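Local atomic coordinates of 432aa long hypothetical deoxyribodipyrimidine photolyase (Sulfolobus tokodaii, PDB entry 2E0I), a protein that probably repairs cyclobutane pyrimidine dimers in DNA with the energy of absorbed light, carrying two FAD molecules, one of them proposed to act as a light-harvesting antenna. Residues F380-V385 and S394-I399; V325-G330 and W352-G357. One frame throughout, in Å; residues are numbered along the deposited sequence.

Contact 1. Residues F380-V385 and S394-I399; sequences FIKEWV and SIIHSI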
# COMPACT_ATOMS: atom_id res chain seq x y z
N PHE A 380 10.64 17.09 -13.36
CA PHE A 380 10.21 16.51 -12.09
C PHE A 380 11.02 17.10 -10.95
O PHE A 380 10.48 17.50 -9.92
CB PHE A 380 10.39 14.99 -12.09
CG PHE A 380 9.97 14.34 -10.79
CD1 PHE A 380 8.63 14.34 -10.39
CD2 PHE A 380 10.92 13.71 -9.98
CE1 PHE A 380 8.24 13.74 -9.18
CE2 PHE A 380 10.53 13.10 -8.78
CZ PHE A 380 9.20 13.11 -8.38
N ILE A 381 12.33 17.14 -11.15
CA ILE A 381 13.24 17.68 -10.16
C ILE A 381 12.91 19.14 -9.85
O ILE A 381 12.82 19.53 -8.69
CB ILE A 381 14.69 17.56 -10.64
CG1 ILE A 381 15.08 16.08 -10.67
CG2 ILE A 381 15.61 18.35 -9.75
CD1 ILE A 381 16.44 15.80 -11.25
N LYS A 382 12.71 19.93 -10.90
CA LYS A 382 12.39 21.35 -10.74
C LYS A 382 11.05 21.56 -10.05
O LYS A 382 10.83 22.58 -9.38
CB LYS A 382 12.39 22.04 -12.10
CG LYS A 382 13.76 22.43 -12.64
CD LYS A 382 13.66 22.79 -14.12
CE LYS A 382 14.91 23.47 -14.62
NZ LYS A 382 15.06 24.79 -13.96
N GLU A 383 10.14 20.61 -10.23
CA GLU A 383 8.82 20.70 -9.63
C GLU A 383 8.83 20.46 -8.14
O GLU A 383 7.95 20.93 -7.43
CB GLU A 383 7.87 19.71 -10.30
CG GLU A 383 6.42 19.85 -9.86
CD GLU A 383 5.83 21.19 -10.26
OE1 GLU A 383 5.78 21.48 -11.48
OE2 GLU A 383 5.41 21.95 -9.35
N TRP A 384 9.83 19.74 -7.65
CA TRP A 384 9.86 19.44 -6.23
C TRP A 384 11.06 19.94 -5.43
O TRP A 384 11.00 20.05 -4.21
CB TRP A 384 9.67 17.94 -6.02
CG TRP A 384 8.36 17.46 -6.55
CD1 TRP A 384 8.13 16.84 -7.74
CD2 TRP A 384 7.08 17.58 -5.92
NE1 TRP A 384 6.79 16.57 -7.90
CE2 TRP A 384 6.12 17.02 -6.79
CE3 TRP A 384 6.65 18.12 -4.69
CZ2 TRP A 384 4.76 16.98 -6.48
CZ3 TRP A 384 5.30 18.08 -4.39
CH2 TRP A 384 4.36 17.51 -5.28
N VAL A 385 12.16 20.25 -6.11
CA VAL A 385 13.33 20.75 -5.40
C VAL A 385 13.41 22.26 -5.61
O VAL A 385 13.93 22.73 -6.62
CB VAL A 385 14.63 20.10 -5.90
CG1 VAL A 385 15.81 20.64 -5.12
CG2 VAL A 385 14.54 18.60 -5.75
N SER A 394 20.96 20.72 -17.79
CA SER A 394 22.33 20.30 -18.05
C SER A 394 23.18 20.29 -16.77
O SER A 394 23.88 19.32 -16.48
CB SER A 394 22.95 21.25 -19.07
OG SER A 394 24.31 20.92 -19.31
N ILE A 395 23.11 21.37 -16.01
CA ILE A 395 23.86 21.50 -14.77
C ILE A 395 23.33 20.55 -13.71
O ILE A 395 24.10 19.83 -13.08
CB ILE A 395 23.80 22.95 -14.25
CG1 ILE A 395 24.45 23.89 -15.27
CG2 ILE A 395 24.47 23.05 -12.88
CD1 ILE A 395 24.40 25.35 -14.90
N ILE A 396 22.01 20.56 -13.51
CA ILE A 396 21.38 19.69 -12.51
C ILE A 396 21.85 18.25 -12.64
O ILE A 396 22.10 17.58 -11.64
CB ILE A 396 19.84 19.75 -12.62
CG1 ILE A 396 19.34 21.11 -12.14
CG2 ILE A 396 19.21 18.65 -11.78
CD1 ILE A 396 17.86 21.29 -12.28
N HIS A 397 21.98 17.77 -13.88
CA HIS A 397 22.42 16.40 -14.13
C HIS A 397 23.91 16.20 -13.84
O HIS A 397 24.43 15.09 -13.98
CB HIS A 397 22.14 16.00 -15.57
CG HIS A 397 20.69 15.91 -15.90
ND1 HIS A 397 19.79 15.24 -15.10
CD2 HIS A 397 19.97 16.39 -16.94
CE1 HIS A 397 18.58 15.32 -15.63
NE2 HIS A 397 18.67 16.02 -16.75
N SER A 398 24.59 17.27 -13.43
CA SER A 398 26.01 17.19 -13.13
C SER A 398 26.29 18.04 -11.92
O SER A 398 27.44 18.36 -11.63
CB SER A 398 26.83 17.72 -14.30
OG SER A 398 26.42 17.12 -15.51
N ILE A 399 25.23 18.40 -11.22
CA ILE A 399 25.32 19.26 -10.05
C ILE A 399 26.35 18.81 -9.01
O ILE A 399 26.60 19.51 -8.03
CB ILE A 399 23.93 19.41 -9.39
CG1 ILE A 399 23.87 20.70 -8.59
CG2 ILE A 399 23.65 18.21 -8.50
CD1 ILE A 399 22.50 21.04 -8.14
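Ile381 and Ile396 meet side chain to side chain and carry most of this contact between two short helical pieces, 379-384 and 393-396. Both side chains set out toward the opposite segment and then slide past each other in opposite directions. The tight part is small: CG2 of Ile396 lies 4.0 Å from CD1 of Ile381 and 4.1 Å from CG2 of the same residue, so one methyl faces two methyls of the other isoleucine. It gets there because CG2 of Ile396 stands anti to the backbone N, while the longer CG1 branch swings off to the N side. No hydrogen bond crosses the gap, and the backbones stay well apart, with CA of Ile381 8.7 Å from CA of Ile396.

Toward the partly exposed Lys382 the packing is looser. Its aliphatic CG comes only to 4.3 Å from CD1 of Ile396, and its ammonium is taken up by the carbonyls of Lys389 and Val391 in the loop that joins the two helices. Gln371 of helix 367-374 ties both sides together, touching Ile381 and donating from NE2 to the Ile396 carbonyl, and Asp375 accepts from the backbone N of Phe380 and Ile381. Helix 393-396 is thus held by both helix 379-384 and helix 367-374, and helix 379-384 in turn rests on helix 292-304 through Phe380 and Trp384.

Contact 2. Residues V325-G330 and W352-G357; sequences VDWRWG and WIASTG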
# COMPACT_ATOMS: atom_id res chain seq x y z
N VAL A 325 21.69 2.02 5.21
CA VAL A 325 20.75 2.05 6.32
C VAL A 325 19.80 0.85 6.20
O VAL A 325 19.33 0.50 5.11
CB VAL A 325 19.93 3.37 6.31
CG1 VAL A 325 18.87 3.32 7.38
CG2 VAL A 325 20.86 4.55 6.52
N ASP A 326 19.53 0.19 7.33
CA ASP A 326 18.67 -0.98 7.36
C ASP A 326 17.36 -0.73 6.59
O ASP A 326 16.70 0.28 6.82
CB ASP A 326 18.38 -1.36 8.82
CG ASP A 326 17.69 -2.70 8.96
OD1 ASP A 326 17.57 -3.16 10.11
OD2 ASP A 326 17.27 -3.29 7.95
N TRP A 327 17.00 -1.64 5.70
CA TRP A 327 15.77 -1.48 4.93
C TRP A 327 14.52 -1.38 5.79
O TRP A 327 13.52 -0.80 5.37
CB TRP A 327 15.61 -2.62 3.92
CG TRP A 327 15.60 -3.99 4.52
CD1 TRP A 327 16.66 -4.82 4.66
CD2 TRP A 327 14.46 -4.69 5.04
NE1 TRP A 327 16.26 -6.00 5.24
CE2 TRP A 327 14.92 -5.95 5.48
CE3 TRP A 327 13.10 -4.38 5.17
CZ2 TRP A 327 14.06 -6.91 6.04
CZ3 TRP A 327 12.25 -5.32 5.74
CH2 TRP A 327 12.73 -6.57 6.16
N ARG A 328 14.56 -1.94 7.00
CA ARG A 328 13.41 -1.88 7.91
C ARG A 328 13.12 -0.44 8.30
O ARG A 328 11.98 -0.08 8.52
CB ARG A 328 13.67 -2.70 9.17
CG ARG A 328 13.76 -4.19 8.94
CD ARG A 328 14.09 -4.90 10.23
NE ARG A 328 14.60 -6.26 10.00
CZ ARG A 328 15.74 -6.56 9.35
NH1 ARG A 328 16.50 -5.60 8.85
NH2 ARG A 328 16.11 -7.83 9.22
N TRP A 329 14.16 0.39 8.38
CA TRP A 329 14.00 1.80 8.72
C TRP A 329 13.20 2.47 7.60
O TRP A 329 12.23 3.21 7.84
CB TRP A 329 15.37 2.47 8.85
CG TRP A 329 16.14 2.15 10.10
CD1 TRP A 329 16.16 0.97 10.78
CD2 TRP A 329 17.06 3.02 10.78
NE1 TRP A 329 17.03 1.04 11.85
CE2 TRP A 329 17.60 2.29 11.87
CE3 TRP A 329 17.49 4.34 10.57
CZ2 TRP A 329 18.54 2.84 12.75
CZ3 TRP A 329 18.42 4.89 11.45
CH2 TRP A 329 18.94 4.13 12.52
N GLY A 330 13.62 2.22 6.37
CA GLY A 330 12.96 2.80 5.22
C GLY A 330 11.55 2.27 5.10
O GLY A 330 10.64 3.02 4.78
N TRP A 352 13.05 -6.64 -1.81
CA TRP A 352 13.43 -6.88 -3.19
C TRP A 352 14.59 -5.96 -3.52
O TRP A 352 15.62 -6.38 -4.01
CB TRP A 352 12.26 -6.58 -4.12
CG TRP A 352 12.43 -7.10 -5.52
CD1 TRP A 352 12.07 -8.33 -5.99
CD2 TRP A 352 13.02 -6.40 -6.64
NE1 TRP A 352 12.40 -8.45 -7.32
CE2 TRP A 352 12.98 -7.28 -7.74
CE3 TRP A 352 13.57 -5.13 -6.81
CZ2 TRP A 352 13.48 -6.93 -9.00
CZ3 TRP A 352 14.07 -4.77 -8.06
CH2 TRP A 352 14.02 -5.67 -9.14
N ILE A 353 14.41 -4.68 -3.25
CA ILE A 353 15.43 -3.69 -3.53
C ILE A 353 16.72 -3.90 -2.75
O ILE A 353 17.81 -3.72 -3.28
CB ILE A 353 14.87 -2.27 -3.27
CG1 ILE A 353 14.53 -1.61 -4.59
CG2 ILE A 353 15.86 -1.42 -2.51
CD1 ILE A 353 15.75 -1.47 -5.50
N ALA A 354 16.59 -4.27 -1.48
CA ALA A 354 17.76 -4.49 -0.63
C ALA A 354 18.38 -5.82 -0.95
O ALA A 354 19.36 -6.23 -0.34
CB ALA A 354 17.34 -4.46 0.83
N SER A 355 17.80 -6.49 -1.94
CA SER A 355 18.23 -7.81 -2.37
C SER A 355 18.43 -8.76 -1.19
O SER A 355 19.47 -9.40 -1.04
CB SER A 355 19.49 -7.74 -3.26
OG SER A 355 20.47 -6.86 -2.75
N THR A 356 17.40 -8.82 -0.35
CA THR A 356 17.36 -9.71 0.80
C THR A 356 16.04 -10.42 0.63
O THR A 356 15.58 -11.12 1.52
CB THR A 356 17.32 -8.95 2.14
OG1 THR A 356 16.11 -8.19 2.23
CG2 THR A 356 18.51 -8.03 2.28
N GLY A 357 15.43 -10.22 -0.54
CA GLY A 357 14.15 -10.83 -0.85
C GLY A 357 14.09 -11.71 -2.08
O GLY A 357 15.00 -12.48 -2.37
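Trp327 and Ala354 bring the two backbones together, CA to CA 6.6 Å, where one helix starts and another ends. Asp326 is the N-cap of helix 327-337: its OD2 accepts from Arg328 N at 3.2 Å in a nearly straight bond (175°), met from above the carboxylate plane. On the other side helix 343-353 runs out in a Schellman motif, Ser355 having positive phi (48°), and the chain turns on to Thr356.

The indole of Trp327 is the main link. With chi1 at 57°, CG sits between the backbone N and the carbonyl carbon, and the ring lies against the outgoing turn. The methyl of Ala354 approaches the pyrrole part obliquely, CB 3.9 Å from CD1 of Trp327. Further along, the Thr356 side chain crosses the indole at a slant, OG1 3.7 Å from NE1 of Trp327; no hydrogen bond joins them. One face of the indole carries CG of Arg328, and CZ2 of Trp327 lies over the centre of the Arg328 guanidinium. The guanidinium edge meets Asp326, NH1 to OD2 2.6 Å, in a salt bridge of weak hydrogen-bond geometry, and NH2 forms a second one with Asp270.

Across the segments, then, the groups meet in van der Waals contact without a hydrogen bond; Trp327 NE1 and Thr356 OG1 both find their partners outside the pair, OG1 in Gln351 OE1. The arginine packed on the ring, probably charge-balanced by Asp326 and Asp270, would limit tilting of the indole on that face. The side chain of Trp327 is about 8 Å from a bound FAD, which puts the contact near the cofactor site without touching it.

Contact 2 closes before contact 1 opens along the chain, and all four segments belong to the FAD-binding domain. Their centres are about 27 Å apart and their nearest atoms about 16 Å, so they do not touch. Contact 2 is the inner one, about 17 Å from the centre of the chain and close to a bound FAD; contact 1 sits about 28 Å from that centre, farther out, toward the periphery of the chain. Each joins helical elements of the all-helical half, away from the five-stranded parallel sheet of the N-terminal part. Helix 367-374 follows contact 2 in sequence and backs contact 1, leading the chain outward from the cofactor region.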